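Long-range contacts in alpha-glucosidase (Pseudoalteromonas sp. K8, PDB 5HQA), which hydrolyses alpha-glucosides as a chloride-activated member of glycoside hydrolase family 97 and binds acarbose near a calcium ion: residues A[10-15]-A[101-106]; A[38-43]-A[126-131]; A[142-147]-A[163-168]; A[179-184]-A[235-240]; A[211-216]-A[406-411]. One frame throughout, in Å; residues are numbered along the deposited sequence. Where two conformers were deposited one is given.

Interaction 1: residues A[10-15]-A[101-106]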
# COMPACT_ATOMS: atom_id res chain seq x y z
N ILE A 10 20.16 0.65 -17.33
CA ILE A 10 19.78 1.95 -16.78
C ILE A 10 21.05 2.75 -16.52
O ILE A 10 21.97 2.27 -15.84
CB ILE A 10 18.95 1.81 -15.50
CG1 ILE A 10 17.62 1.11 -15.80
CG2 ILE A 10 18.70 3.19 -14.87
CD1 ILE A 10 16.79 0.80 -14.57
N LYS A 11 21.11 3.95 -17.07
CA LYS A 11 22.29 4.80 -16.94
C LYS A 11 21.84 6.17 -16.45
O LYS A 11 20.98 6.79 -17.08
CB LYS A 11 23.04 4.90 -18.26
CG LYS A 11 23.52 3.55 -18.83
CD LYS A 11 24.39 3.74 -20.08
CE LYS A 11 24.79 2.40 -20.70
NZ LYS A 11 23.60 1.65 -21.23
N ILE A 12 22.43 6.64 -15.36
CA ILE A 12 22.10 7.94 -14.79
C ILE A 12 23.31 8.85 -14.95
O ILE A 12 24.42 8.49 -14.52
CB ILE A 12 21.70 7.85 -13.31
CG1 ILE A 12 20.56 6.85 -13.11
CG2 ILE A 12 21.32 9.23 -12.77
CD1 ILE A 12 21.00 5.49 -12.60
N ILE A 13 23.11 10.02 -15.55
CA ILE A 13 24.16 11.02 -15.71
C ILE A 13 23.81 12.19 -14.80
O ILE A 13 22.72 12.77 -14.92
CB ILE A 13 24.30 11.50 -17.16
CG1 ILE A 13 24.72 10.35 -18.07
CG2 ILE A 13 25.35 12.61 -17.23
CD1 ILE A 13 24.72 10.74 -19.52
N ILE A 14 24.72 12.52 -13.89
CA ILE A 14 24.56 13.63 -12.96
C ILE A 14 25.48 14.76 -13.42
O ILE A 14 26.66 14.53 -13.69
CB ILE A 14 24.87 13.20 -11.52
CG1 ILE A 14 24.01 11.99 -11.12
CG2 ILE A 14 24.61 14.36 -10.58
CD1 ILE A 14 24.71 10.65 -11.29
N SER A 15 24.93 15.96 -13.52
CA SER A 15 25.59 17.04 -14.23
C SER A 15 25.55 18.32 -13.40
O SER A 15 24.71 18.48 -12.51
CB SER A 15 24.92 17.25 -15.60
OG SER A 15 25.51 18.34 -16.28
N PHE A 101 22.95 8.21 -5.32
CA PHE A 101 22.16 7.48 -6.31
C PHE A 101 22.44 5.99 -6.19
O PHE A 101 23.60 5.58 -6.11
CB PHE A 101 22.49 7.92 -7.73
CG PHE A 101 22.13 9.34 -8.04
CD1 PHE A 101 20.97 9.64 -8.74
CD2 PHE A 101 22.96 10.37 -7.64
CE1 PHE A 101 20.63 10.95 -9.02
CE2 PHE A 101 22.63 11.69 -7.93
CZ PHE A 101 21.46 11.97 -8.61
N LYS A 102 21.38 5.18 -6.20
CA LYS A 102 21.50 3.73 -6.25
C LYS A 102 20.81 3.25 -7.52
O LYS A 102 19.63 3.54 -7.73
CB LYS A 102 20.89 3.07 -5.02
CG LYS A 102 21.64 3.36 -3.72
CD LYS A 102 21.01 2.63 -2.55
CE LYS A 102 21.86 2.73 -1.30
NZ LYS A 102 21.33 1.83 -0.23
N ALA A 103 21.54 2.54 -8.37
CA ALA A 103 21.02 2.08 -9.66
C ALA A 103 20.86 0.57 -9.60
O ALA A 103 21.85 -0.16 -9.48
CB ALA A 103 21.95 2.50 -10.80
N PHE A 104 19.61 0.11 -9.67
CA PHE A 104 19.25 -1.30 -9.74
C PHE A 104 18.86 -1.65 -11.17
O PHE A 104 18.55 -0.77 -11.98
CB PHE A 104 18.06 -1.62 -8.83
CG PHE A 104 18.25 -1.22 -7.39
CD1 PHE A 104 18.53 -2.19 -6.43
CD2 PHE A 104 18.10 0.10 -6.99
CE1 PHE A 104 18.69 -1.85 -5.11
CE2 PHE A 104 18.25 0.45 -5.67
CZ PHE A 104 18.55 -0.52 -4.72
N ASP A 105 18.84 -2.95 -11.48
CA ASP A 105 18.33 -3.35 -12.78
C ASP A 105 16.87 -2.95 -12.99
O ASP A 105 16.44 -2.79 -14.13
CB ASP A 105 18.48 -4.85 -12.98
CG ASP A 105 19.93 -5.26 -13.16
OD1 ASP A 105 20.78 -4.37 -13.42
OD2 ASP A 105 20.23 -6.47 -13.06
N SER A 106 16.10 -2.76 -11.91
CA SER A 106 14.69 -2.43 -12.03
C SER A 106 14.37 -0.96 -11.78
O SER A 106 13.19 -0.59 -11.81
CB SER A 106 13.88 -3.30 -11.07
OG SER A 106 14.29 -3.08 -9.73
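Ile12 and Ile14 meet Ala103 and Phe101 inside a beta-sandwich, in a domain whose family belongs to the galactose-mutarotase clan. Strand 10-15 and strand 101-104 sit in different sheets: their axes come no nearer than 7.8 Å and run at 162° to each other, and the strands exchange no hydrogen bond, which identifies face-to-face packing and not strand pairing. Ile10, Ile12 and Ile14, every second residue, are the bumps on one layer; Phe101 and Ala103 make the relief of the other. At one end Ile14 and Phe101 reach toward each other tip to tip. CG1 of Ile14 stands 3.4 Å above the plane of the Phe101 ring, offset toward the rim, in a CH-pi contact 26° off the normal, and the nearest ring atom to that CG1 is CE2, 3.5 Å away. In the middle, Ala103 offers only a methyl, and the hollow beside the bulky ring takes Ile12, whose CD1 lies 3.6 Å from Ala103 CB; a second conformer of Ile12 was modelled, so this fit is less certain. At the far end the chain leaves the strand at Asp105, whose OD1 is hydrogen-bonded to Asp7 N. There Ile10, its CD1 carried to full extension (chi2 174°), meets only backbone atoms of the 101-106 segment: CD1 is 3.5 Å from Phe104 O and 3.6 Å from Asp105 O.

Interaction 2: residues A[38-43]-A[126-131]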
# COMPACT_ATOMS: atom_id res chain seq x y z
N LEU A 38 17.84 19.63 -9.36
CA LEU A 38 18.04 19.21 -7.98
C LEU A 38 18.25 20.45 -7.12
O LEU A 38 18.85 21.43 -7.58
CB LEU A 38 19.27 18.31 -7.84
CG LEU A 38 19.23 17.04 -8.69
CD1 LEU A 38 20.61 16.40 -8.76
CD2 LEU A 38 18.21 16.06 -8.14
N GLY A 39 17.77 20.43 -5.87
CA GLY A 39 18.06 21.51 -4.95
C GLY A 39 16.91 21.79 -3.99
O GLY A 39 15.95 21.03 -3.89
N PHE A 40 17.06 22.92 -3.27
CA PHE A 40 16.13 23.33 -2.22
C PHE A 40 15.98 24.85 -2.19
O PHE A 40 16.93 25.59 -2.47
CB PHE A 40 16.59 22.94 -0.80
CG PHE A 40 16.76 21.47 -0.59
CD1 PHE A 40 15.67 20.66 -0.31
CD2 PHE A 40 18.02 20.90 -0.64
CE1 PHE A 40 15.83 19.29 -0.10
CE2 PHE A 40 18.19 19.53 -0.43
CZ PHE A 40 17.10 18.73 -0.16
N GLU A 41 14.78 25.30 -1.80
CA GLU A 41 14.55 26.64 -1.30
C GLU A 41 14.07 26.56 0.14
O GLU A 41 13.37 25.61 0.52
CB GLU A 41 13.53 27.41 -2.16
CG GLU A 41 14.03 27.65 -3.56
CD GLU A 41 13.06 28.43 -4.43
OE1 GLU A 41 11.98 28.81 -3.94
OE2 GLU A 41 13.39 28.66 -5.61
N PHE A 42 14.45 27.56 0.95
CA PHE A 42 14.15 27.61 2.37
C PHE A 42 13.41 28.90 2.68
O PHE A 42 13.45 29.86 1.91
CB PHE A 42 15.43 27.56 3.22
CG PHE A 42 16.35 26.43 2.88
CD1 PHE A 42 16.14 25.17 3.42
CD2 PHE A 42 17.43 26.63 2.03
CE1 PHE A 42 17.00 24.12 3.11
CE2 PHE A 42 18.29 25.58 1.72
CZ PHE A 42 18.07 24.33 2.26
N LYS A 43 12.75 28.92 3.84
CA LYS A 43 12.03 30.12 4.24
C LYS A 43 12.99 31.28 4.44
O LYS A 43 12.73 32.40 3.98
CB LYS A 43 11.23 29.86 5.52
CG LYS A 43 10.54 31.11 6.04
CD LYS A 43 9.72 30.81 7.27
CE LYS A 43 9.26 32.11 7.91
NZ LYS A 43 8.80 31.86 9.30
N THR A 126 10.96 25.22 2.10
CA THR A 126 9.74 25.67 1.47
C THR A 126 9.54 25.08 0.08
O THR A 126 8.41 25.07 -0.41
CB THR A 126 9.70 27.19 1.37
OG1 THR A 126 10.90 27.65 0.73
CG2 THR A 126 9.62 27.81 2.77
N LYS A 127 10.61 24.60 -0.56
CA LYS A 127 10.46 23.92 -1.84
C LYS A 127 11.62 22.97 -2.03
O LYS A 127 12.77 23.34 -1.78
CB LYS A 127 10.39 24.92 -3.01
CG LYS A 127 9.97 24.28 -4.33
CD LYS A 127 9.67 25.32 -5.40
CE LYS A 127 8.59 26.28 -4.92
NZ LYS A 127 7.29 25.62 -4.67
N GLU A 128 11.33 21.75 -2.46
CA GLU A 128 12.34 20.84 -2.98
C GLU A 128 12.30 20.96 -4.50
O GLU A 128 11.23 20.78 -5.11
CB GLU A 128 12.08 19.41 -2.52
CG GLU A 128 13.16 18.45 -3.00
CD GLU A 128 12.95 17.02 -2.54
OE1 GLU A 128 12.46 16.81 -1.40
OE2 GLU A 128 13.30 16.10 -3.32
N LEU A 129 13.44 21.28 -5.12
CA LEU A 129 13.48 21.59 -6.54
C LEU A 129 13.56 20.35 -7.43
O LEU A 129 13.51 20.49 -8.66
CB LEU A 129 14.66 22.51 -6.84
CG LEU A 129 14.62 23.86 -6.11
CD1 LEU A 129 15.85 24.70 -6.46
CD2 LEU A 129 13.34 24.63 -6.45
N THR A 130 13.68 19.16 -6.83
CA THR A 130 13.75 17.90 -7.55
C THR A 130 12.71 17.82 -8.67
O THR A 130 11.52 18.05 -8.44
CB THR A 130 13.50 16.75 -6.58
OG1 THR A 130 14.40 16.88 -5.47
CG2 THR A 130 13.68 15.38 -7.27
N GLU A 131 13.17 17.46 -9.86
CA GLU A 131 12.28 17.25 -10.99
C GLU A 131 12.41 15.83 -11.51
O GLU A 131 13.40 15.12 -11.25
CB GLU A 131 12.57 18.24 -12.14
CG GLU A 131 12.30 19.71 -11.80
CD GLU A 131 12.89 20.66 -12.84
OE1 GLU A 131 13.74 20.22 -13.66
OE2 GLU A 131 12.51 21.86 -12.83
O HOH W 1 10.32 28.55 -1.71
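Phe40 and Glu128 face each other as a non-hydrogen-bonded antiparallel pair, the side chains side by side and Phe40 CE1 4.0 Å from Glu128 CG. They form the buried face of the pairing between strands 30-42 and 122-134 in the N-terminal domain. The carboxylate of Glu128 has several partners: OE2 meets Arg229 in a salt bridge and, on its anti lone pair, Thr130 OG1, which also bonds Tyr112 OH; OE1 bonds Tyr192 OH. An alanine in place of Glu128 would probably leave Arg229 without this buried countercharge and take one partner each from Thr130 OG1 and Tyr192 OH. A second tight spot lies near the Glu41 side, where Leu129 packs over the Gly39 backbone. Leu129 N donates to Gly39 O at 2.8 Å, and a CB on Gly39 would crowd Leu129 CD1; at its backbone angles that CB would also press on the carbonyl O of Leu38. A classic beta bulge sets Thr126 and Lys127 both opposite Glu41, whose O accepts from Thr126 N at 2.9 Å and Lys127 N at 3.1 Å, both on the same face of the carbonyl plane. This side is partly exposed: Glu41 CB lies 4.1 Å from Lys127 CB, Glu41 OE2 is near Leu129 CD2, and a water joins Glu41 OE1 to Thr126 OG1. Glu41 OE1 and Lys127 NZ stay 5.7 Å apart, which implies at most a diffuse attraction here, whereas the buried face pairs its charge directly.

Interaction 3: residues A[142-147]-A[163-168]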
# COMPACT_ATOMS: atom_id res chain seq x y z
N ALA A 142 -0.58 7.90 -18.95
CA ALA A 142 -0.46 7.82 -17.50
C ALA A 142 -1.75 7.28 -16.87
O ALA A 142 -2.85 7.50 -17.39
CB ALA A 142 -0.13 9.19 -16.89
N TRP A 143 -1.60 6.60 -15.73
CA TRP A 143 -2.72 6.09 -14.94
C TRP A 143 -2.55 6.62 -13.53
O TRP A 143 -1.62 6.20 -12.82
CB TRP A 143 -2.74 4.56 -14.95
CG TRP A 143 -2.70 3.96 -16.33
CD1 TRP A 143 -3.76 3.71 -17.14
CD2 TRP A 143 -1.53 3.51 -17.04
NE1 TRP A 143 -3.33 3.13 -18.31
CE2 TRP A 143 -1.97 2.99 -18.27
CE3 TRP A 143 -0.16 3.48 -16.74
CZ2 TRP A 143 -1.09 2.46 -19.22
CZ3 TRP A 143 0.71 2.95 -17.68
CH2 TRP A 143 0.24 2.44 -18.90
N TRP A 144 -3.41 7.54 -13.09
CA TRP A 144 -3.06 8.35 -11.93
C TRP A 144 -4.29 8.77 -11.13
O TRP A 144 -5.42 8.77 -11.63
CB TRP A 144 -2.28 9.60 -12.38
CG TRP A 144 -3.02 10.43 -13.40
CD1 TRP A 144 -3.00 10.26 -14.76
CD2 TRP A 144 -3.88 11.55 -13.15
NE1 TRP A 144 -3.79 11.21 -15.37
CE2 TRP A 144 -4.34 12.01 -14.40
CE3 TRP A 144 -4.30 12.20 -11.99
CZ2 TRP A 144 -5.20 13.11 -14.53
CZ3 TRP A 144 -5.16 13.29 -12.11
CH2 TRP A 144 -5.60 13.74 -13.37
N ILE A 145 -4.05 9.15 -9.87
CA ILE A 145 -5.08 9.79 -9.05
C ILE A 145 -4.63 11.20 -8.69
O ILE A 145 -3.42 11.47 -8.53
CB ILE A 145 -5.41 8.99 -7.78
CG1 ILE A 145 -4.14 8.71 -6.94
CG2 ILE A 145 -6.18 7.70 -8.14
CD1 ILE A 145 -4.43 8.51 -5.45
N PRO A 146 -5.56 12.14 -8.53
CA PRO A 146 -5.17 13.51 -8.21
C PRO A 146 -4.69 13.62 -6.77
O PRO A 146 -5.14 12.89 -5.88
CB PRO A 146 -6.48 14.29 -8.40
CG PRO A 146 -7.55 13.26 -8.03
CD PRO A 146 -7.02 11.97 -8.62
N ALA A 147 -3.77 14.55 -6.56
CA ALA A 147 -3.28 14.85 -5.22
C ALA A 147 -3.95 16.11 -4.69
O ALA A 147 -4.45 16.94 -5.45
CB ALA A 147 -1.76 15.02 -5.22
N ASN A 163 0.58 14.45 -20.35
CA ASN A 163 0.57 15.90 -20.18
C ASN A 163 -0.70 16.40 -19.49
O ASN A 163 -0.74 17.59 -19.14
CB ASN A 163 0.73 16.59 -21.53
CG ASN A 163 2.15 16.54 -22.03
OD1 ASN A 163 3.09 16.30 -21.27
ND2 ASN A 163 2.33 16.77 -23.32
N ASP A 164 -1.70 15.55 -19.28
CA ASP A 164 -2.91 15.96 -18.57
C ASP A 164 -2.86 15.67 -17.07
O ASP A 164 -3.81 16.01 -16.36
CB ASP A 164 -4.15 15.27 -19.15
CG ASP A 164 -4.38 15.62 -20.59
OD1 ASP A 164 -5.13 14.87 -21.26
OD2 ASP A 164 -3.81 16.62 -21.07
N ALA A 165 -1.79 15.03 -16.58
CA ALA A 165 -1.67 14.68 -15.16
C ALA A 165 -1.07 15.87 -14.43
O ALA A 165 0.15 15.99 -14.32
CB ALA A 165 -0.82 13.42 -14.99
N ALA A 166 -1.93 16.76 -13.92
CA ALA A 166 -1.45 18.06 -13.45
C ALA A 166 -0.83 17.98 -12.06
O ALA A 166 0.21 18.60 -11.81
CB ALA A 166 -2.60 19.07 -13.47
N LEU A 167 -1.46 17.24 -11.14
CA LEU A 167 -1.03 17.24 -9.74
C LEU A 167 -1.44 15.89 -9.18
O LEU A 167 -2.64 15.63 -9.02
CB LEU A 167 -1.67 18.39 -8.97
CG LEU A 167 -1.17 18.62 -7.54
CD1 LEU A 167 0.28 19.16 -7.60
CD2 LEU A 167 -2.11 19.58 -6.78
N VAL A 168 -0.47 15.02 -8.90
CA VAL A 168 -0.75 13.60 -8.74
C VAL A 168 -0.05 13.04 -7.51
O VAL A 168 1.02 13.52 -7.09
CB VAL A 168 -0.34 12.80 -10.00
CG1 VAL A 168 -1.07 13.34 -11.23
CG2 VAL A 168 1.17 12.84 -10.20
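A single backbone bridge, Pro146 with Val168, joins the chain running on from strand 141-144 to strand 167-168, two strands of different sheets in the N-terminal domain. Ala147 N donates to Leu167 O at 2.9 Å and 166°, while CA-H...O contacts run from Val168 CA to Ile145 O and from Pro146 CA to Leu167 O. Beside the bridge lies Trp144. Its CG takes the crowded position between backbone N and carbonyl carbon (chi1 55°), and one face of the indole receives Ala165 CB, 3.7 Å from the centroid of the five-membered ring and 9° off the normal, a CH-pi contact. Val168 crosses the indole at about a right angle, its CG1 3.5 Å from Trp144 CE3. Trp144 NE1 is hydrogen-bonded to Thr160 OG1. An alanine in place of Trp144 would probably open a gap against Ala165 CB and Val168 CG1 and leave Thr160 OG1 without the NE1 donor. Ile145, pointing away from the bridge, comes about 7 Å, side chain to side chain, from the calcium ligand Glu154. Strand 158-161 flanks Trp144 through Asn158, strand 172-175 touches it through Phe172, and strand 195-199 lies beyond Leu167 and Ala147.

Interaction 4: residues A[179-184]-A[235-240]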
# COMPACT_ATOMS: atom_id res chain seq x y z
N GLY A 179 6.71 1.85 -25.12
CA GLY A 179 6.21 0.80 -24.26
C GLY A 179 6.97 0.62 -22.96
O GLY A 179 6.63 -0.27 -22.17
N VAL A 180 7.99 1.44 -22.71
CA VAL A 180 8.70 1.40 -21.45
C VAL A 180 7.79 1.91 -20.34
O VAL A 180 7.21 3.00 -20.46
CB VAL A 180 9.99 2.24 -21.52
CG1 VAL A 180 10.69 2.27 -20.16
CG2 VAL A 180 10.90 1.70 -22.62
N HIS A 181 7.65 1.13 -19.27
CA HIS A 181 6.85 1.54 -18.13
C HIS A 181 7.73 2.16 -17.06
O HIS A 181 8.82 1.67 -16.77
CB HIS A 181 6.08 0.36 -17.54
CG HIS A 181 4.93 -0.08 -18.38
ND1 HIS A 181 5.09 -0.53 -19.68
CD2 HIS A 181 3.60 -0.13 -18.12
CE1 HIS A 181 3.91 -0.84 -20.18
NE2 HIS A 181 2.99 -0.62 -19.25
N ILE A 182 7.24 3.24 -16.46
CA ILE A 182 7.98 3.99 -15.46
C ILE A 182 7.03 4.30 -14.31
O ILE A 182 5.85 4.58 -14.53
CB ILE A 182 8.58 5.28 -16.05
CG1 ILE A 182 9.54 4.93 -17.19
CG2 ILE A 182 9.27 6.12 -14.97
CD1 ILE A 182 10.10 6.14 -17.92
N SER A 183 7.54 4.25 -13.08
CA SER A 183 6.73 4.64 -11.93
C SER A 183 7.59 5.42 -10.96
O SER A 183 8.69 4.97 -10.60
CB SER A 183 6.13 3.41 -11.24
OG SER A 183 5.17 3.81 -10.27
N ILE A 184 7.08 6.57 -10.52
CA ILE A 184 7.79 7.45 -9.60
C ILE A 184 7.15 7.34 -8.22
O ILE A 184 5.92 7.37 -8.10
CB ILE A 184 7.76 8.91 -10.11
CG1 ILE A 184 8.41 8.98 -11.49
CG2 ILE A 184 8.47 9.86 -9.12
CD1 ILE A 184 8.21 10.31 -12.18
N GLU A 235 10.77 -2.82 -19.15
CA GLU A 235 10.22 -3.04 -20.49
C GLU A 235 8.75 -3.43 -20.44
O GLU A 235 8.03 -3.21 -21.42
CB GLU A 235 10.96 -4.15 -21.23
CG GLU A 235 12.43 -4.18 -21.11
CD GLU A 235 12.98 -5.37 -21.83
OE1 GLU A 235 13.36 -5.21 -23.01
OE2 GLU A 235 12.98 -6.48 -21.25
N LYS A 236 8.32 -4.06 -19.35
CA LYS A 236 6.98 -4.60 -19.22
C LYS A 236 6.33 -4.07 -17.95
O LYS A 236 7.02 -3.79 -16.96
CB LYS A 236 6.98 -6.13 -19.16
CG LYS A 236 7.56 -6.83 -20.35
CD LYS A 236 7.68 -8.32 -20.05
CE LYS A 236 8.17 -9.09 -21.27
NZ LYS A 236 7.30 -8.85 -22.45
N ALA A 237 5.00 -3.97 -17.97
CA ALA A 237 4.29 -3.55 -16.77
C ALA A 237 4.65 -4.42 -15.57
O ALA A 237 4.89 -3.91 -14.47
CB ALA A 237 2.79 -3.56 -17.03
N VAL A 238 4.72 -5.75 -15.75
CA VAL A 238 5.02 -6.60 -14.61
C VAL A 238 6.43 -6.41 -14.09
O VAL A 238 6.73 -6.81 -12.95
CB VAL A 238 4.78 -8.10 -14.91
CG1 VAL A 238 3.30 -8.37 -15.15
CG2 VAL A 238 5.64 -8.57 -16.08
N ASP A 239 7.34 -5.81 -14.88
CA ASP A 239 8.67 -5.54 -14.34
C ASP A 239 8.61 -4.50 -13.23
O ASP A 239 9.47 -4.50 -12.34
CB ASP A 239 9.61 -5.07 -15.45
CG ASP A 239 9.89 -6.15 -16.48
OD1 ASP A 239 9.76 -7.35 -16.15
OD2 ASP A 239 10.25 -5.79 -17.62
N LEU A 240 7.62 -3.60 -13.26
CA LEU A 240 7.41 -2.71 -12.13
C LEU A 240 6.98 -3.49 -10.90
O LEU A 240 7.46 -3.23 -9.79
CB LEU A 240 6.34 -1.67 -12.46
CG LEU A 240 6.52 -0.78 -13.70
CD1 LEU A 240 5.34 0.18 -13.82
CD2 LEU A 240 7.82 -0.04 -13.61
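His181 and Ala237 make the aromatic part of this contact. One face of the imidazole looks onto the backbone where the helix begins: Ala237 N lies over the ring centre, 3.8 Å above the plane, and Ala237 CB makes a CH-pi contact 4.0 Å from the His181 centroid, 29° off the normal. Apolar packing comes next, carried by Leu240. Its CD1 lies 3.8 Å from His181 CB and 4.2 Å from Ser183 CB, and its CD2 is 3.7 Å from His181 O, so one branch meets side chains and the other meets backbone. Polar bonds do not cross between the segments; they act within each one. His181 ND1 donates to Gly179 O at 2.9 Å, a bent bond (135°) with the acceptor tilted 18° from the imidazole plane, which probably helps to fix the rotation of the ring. In the other segment, Lys236 N donates to Asp239 OD2 at 3.1 Å, just ahead of the helix. Glu235 forms a salt bridge with Lys28, and Ser183 OG bonds Thr173 OG1. Val564 touches both His181 and Ala237, and Leu484 touches Leu240, so later parts of the chain close over the packing. The short helix 237-241, two residues after strand 224-234, packs back onto strand 181-187, the neighbour of that strand in a sheet of the N-terminal beta-sandwich.

Interaction 5: residues A[211-216]-A[406-411]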
# COMPACT_ATOMS: atom_id res chain seq x y z
N PRO A 211 2.59 20.60 2.78
CA PRO A 211 3.09 21.53 3.79
C PRO A 211 2.37 21.42 5.13
O PRO A 211 1.29 20.83 5.25
CB PRO A 211 2.80 22.89 3.16
CG PRO A 211 1.52 22.65 2.43
CD PRO A 211 1.67 21.26 1.84
N TRP A 212 2.99 22.03 6.14
CA TRP A 212 2.33 22.38 7.38
C TRP A 212 1.25 23.44 7.14
O TRP A 212 1.29 24.16 6.14
CB TRP A 212 3.33 22.96 8.39
CG TRP A 212 4.34 22.00 8.94
CD1 TRP A 212 5.47 21.54 8.32
CD2 TRP A 212 4.31 21.41 10.24
NE1 TRP A 212 6.15 20.68 9.16
CE2 TRP A 212 5.46 20.59 10.35
CE3 TRP A 212 3.43 21.49 11.32
CZ2 TRP A 212 5.74 19.86 11.50
CZ3 TRP A 212 3.72 20.76 12.47
CH2 TRP A 212 4.87 19.95 12.55
N SER A 213 0.33 23.57 8.10
CA SER A 213 -0.68 24.62 8.00
C SER A 213 -0.04 26.00 7.94
O SER A 213 -0.57 26.91 7.30
CB SER A 213 -1.64 24.55 9.19
OG SER A 213 -0.92 24.61 10.40
N SER A 214 1.11 26.18 8.60
CA SER A 214 1.82 27.45 8.58
C SER A 214 2.39 27.78 7.21
O SER A 214 2.73 28.94 6.96
CB SER A 214 2.95 27.44 9.61
OG SER A 214 4.03 26.65 9.14
N GLY A 215 2.53 26.79 6.33
CA GLY A 215 2.94 27.02 4.96
C GLY A 215 4.30 26.45 4.60
O GLY A 215 4.56 26.24 3.41
N VAL A 216 5.17 26.21 5.58
CA VAL A 216 6.46 25.60 5.25
C VAL A 216 6.27 24.10 5.08
O VAL A 216 5.28 23.51 5.53
CB VAL A 216 7.53 25.90 6.32
CG1 VAL A 216 7.66 27.42 6.53
CG2 VAL A 216 7.25 25.17 7.62
N ARG A 406 -5.44 23.46 14.84
CA ARG A 406 -4.84 23.64 13.53
C ARG A 406 -5.29 22.50 12.63
O ARG A 406 -5.49 21.37 13.09
CB ARG A 406 -3.31 23.64 13.58
CG ARG A 406 -2.72 24.57 14.61
CD ARG A 406 -2.80 26.04 14.18
NE ARG A 406 -2.30 26.88 15.27
CZ ARG A 406 -2.53 28.18 15.39
NH1 ARG A 406 -3.26 28.83 14.49
NH2 ARG A 406 -2.02 28.83 16.43
N HIS A 407 -5.42 22.79 11.34
CA HIS A 407 -5.73 21.77 10.34
C HIS A 407 -4.46 21.40 9.58
O HIS A 407 -3.72 22.28 9.15
CB HIS A 407 -6.80 22.25 9.37
CG HIS A 407 -8.19 22.15 9.93
ND1 HIS A 407 -9.12 23.15 9.78
CD2 HIS A 407 -8.79 21.16 10.63
CE1 HIS A 407 -10.25 22.78 10.37
NE2 HIS A 407 -10.07 21.58 10.89
N GLU A 408 -4.24 20.10 9.42
CA GLU A 408 -3.05 19.59 8.74
C GLU A 408 -3.46 18.58 7.68
O GLU A 408 -4.59 18.08 7.67
CB GLU A 408 -2.08 18.94 9.74
CG GLU A 408 -1.70 19.83 10.93
CD GLU A 408 -0.79 21.00 10.57
OE1 GLU A 408 -0.31 21.09 9.41
OE2 GLU A 408 -0.54 21.85 11.46
N TRP A 409 -2.52 18.27 6.80
CA TRP A 409 -2.67 17.23 5.80
C TRP A 409 -2.29 15.87 6.37
O TRP A 409 -1.39 15.76 7.21
CB TRP A 409 -1.79 17.52 4.59
CG TRP A 409 -2.24 18.70 3.79
CD1 TRP A 409 -1.84 19.99 3.93
CD2 TRP A 409 -3.18 18.69 2.71
NE1 TRP A 409 -2.48 20.79 3.01
CE2 TRP A 409 -3.31 20.02 2.25
CE3 TRP A 409 -3.93 17.68 2.07
CZ2 TRP A 409 -4.16 20.37 1.19
CZ3 TRP A 409 -4.78 18.03 1.02
CH2 TRP A 409 -4.89 19.36 0.60
N HIS A 410 -2.95 14.82 5.87
CA HIS A 410 -2.57 13.46 6.24
C HIS A 410 -1.14 13.13 5.84
O HIS A 410 -0.54 12.23 6.42
CB HIS A 410 -3.49 12.42 5.58
CG HIS A 410 -4.88 12.39 6.13
ND1 HIS A 410 -5.79 13.40 5.89
CD2 HIS A 410 -5.52 11.46 6.88
CE1 HIS A 410 -6.94 13.09 6.49
NE2 HIS A 410 -6.80 11.92 7.09
N ASP A 411 -0.59 13.83 4.84
CA ASP A 411 0.72 13.45 4.31
C ASP A 411 1.77 14.54 4.49
O ASP A 411 2.82 14.52 3.83
CB ASP A 411 0.60 13.02 2.83
CG ASP A 411 -0.05 14.06 1.93
OD1 ASP A 411 -1.04 14.72 2.34
OD2 ASP A 411 0.41 14.20 0.77
O HOH W 2 0.05 19.44 7.25
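Ser213 and Glu408 form the first shell, two hydrogen bonds onto one carboxylate. Ser213 N donates to Glu408 OE1 at 2.9 Å, on the syn side and 25° out of the carboxylate plane; Ser213 OG donates to OE2 at 3.0 Å, from above that plane. The backbone and side chain of one residue thus grip both oxygens. Glu408 is bent at chi2 (-71°), which swings CD round toward the other segment. Ser213 CB comes within 3.1 Å of His407 O. A water extends the grip: it donates to Glu408 OE1 and to Pro211 O, each at 2.7 Å, and accepts from Trp409 N at 2.9 Å, tying together three points that have no direct bond among them. Pro211 O also lies at the edge of the Trp409 ring, 3.5 Å from CD1. In the second shell, the type I turn from Trp212 to Gly215, closed by Gly215 N to Trp212 O, presents Ser213 at its corner. Arg398 forms a salt bridge with Glu408 OE2, so the carboxylate is probably held ionised. Trp212 NE1 bonds Gln413 OE1, and Arg406 is engaged by Asp400. The contact therefore links the loop between strands 204-209 and 218-221 of the N-terminal domain to the two-stranded hairpin 396-399/405-408 of the catalytic part, with helix 413-428 adjoining through Gln413 and through Phe414 against Glu408.

Interactions 1 to 4 all lie in the N-terminal beta-sandwich; interaction 5 joins that domain to the catalytic part. Interaction 1 is the most buried; it has no hydrogen bond between its segments and rests mainly on apolar packing of one sheet on the other, whereas interaction 2, in the sheet of strand 10-15, is strand pairing with one buried and one wetter face. Interactions 3 and 4 reach the sheet of strand 101-104, both centre on an aromatic ring over an alanine, and touch each other where Trp143 CH2 lies 4.1 Å from His181 NE2. Interaction 5 is a surface contact held by a carboxylate and water, and meets interaction 2 through Val216 CG1, 4.0 Å from Lys43 CD.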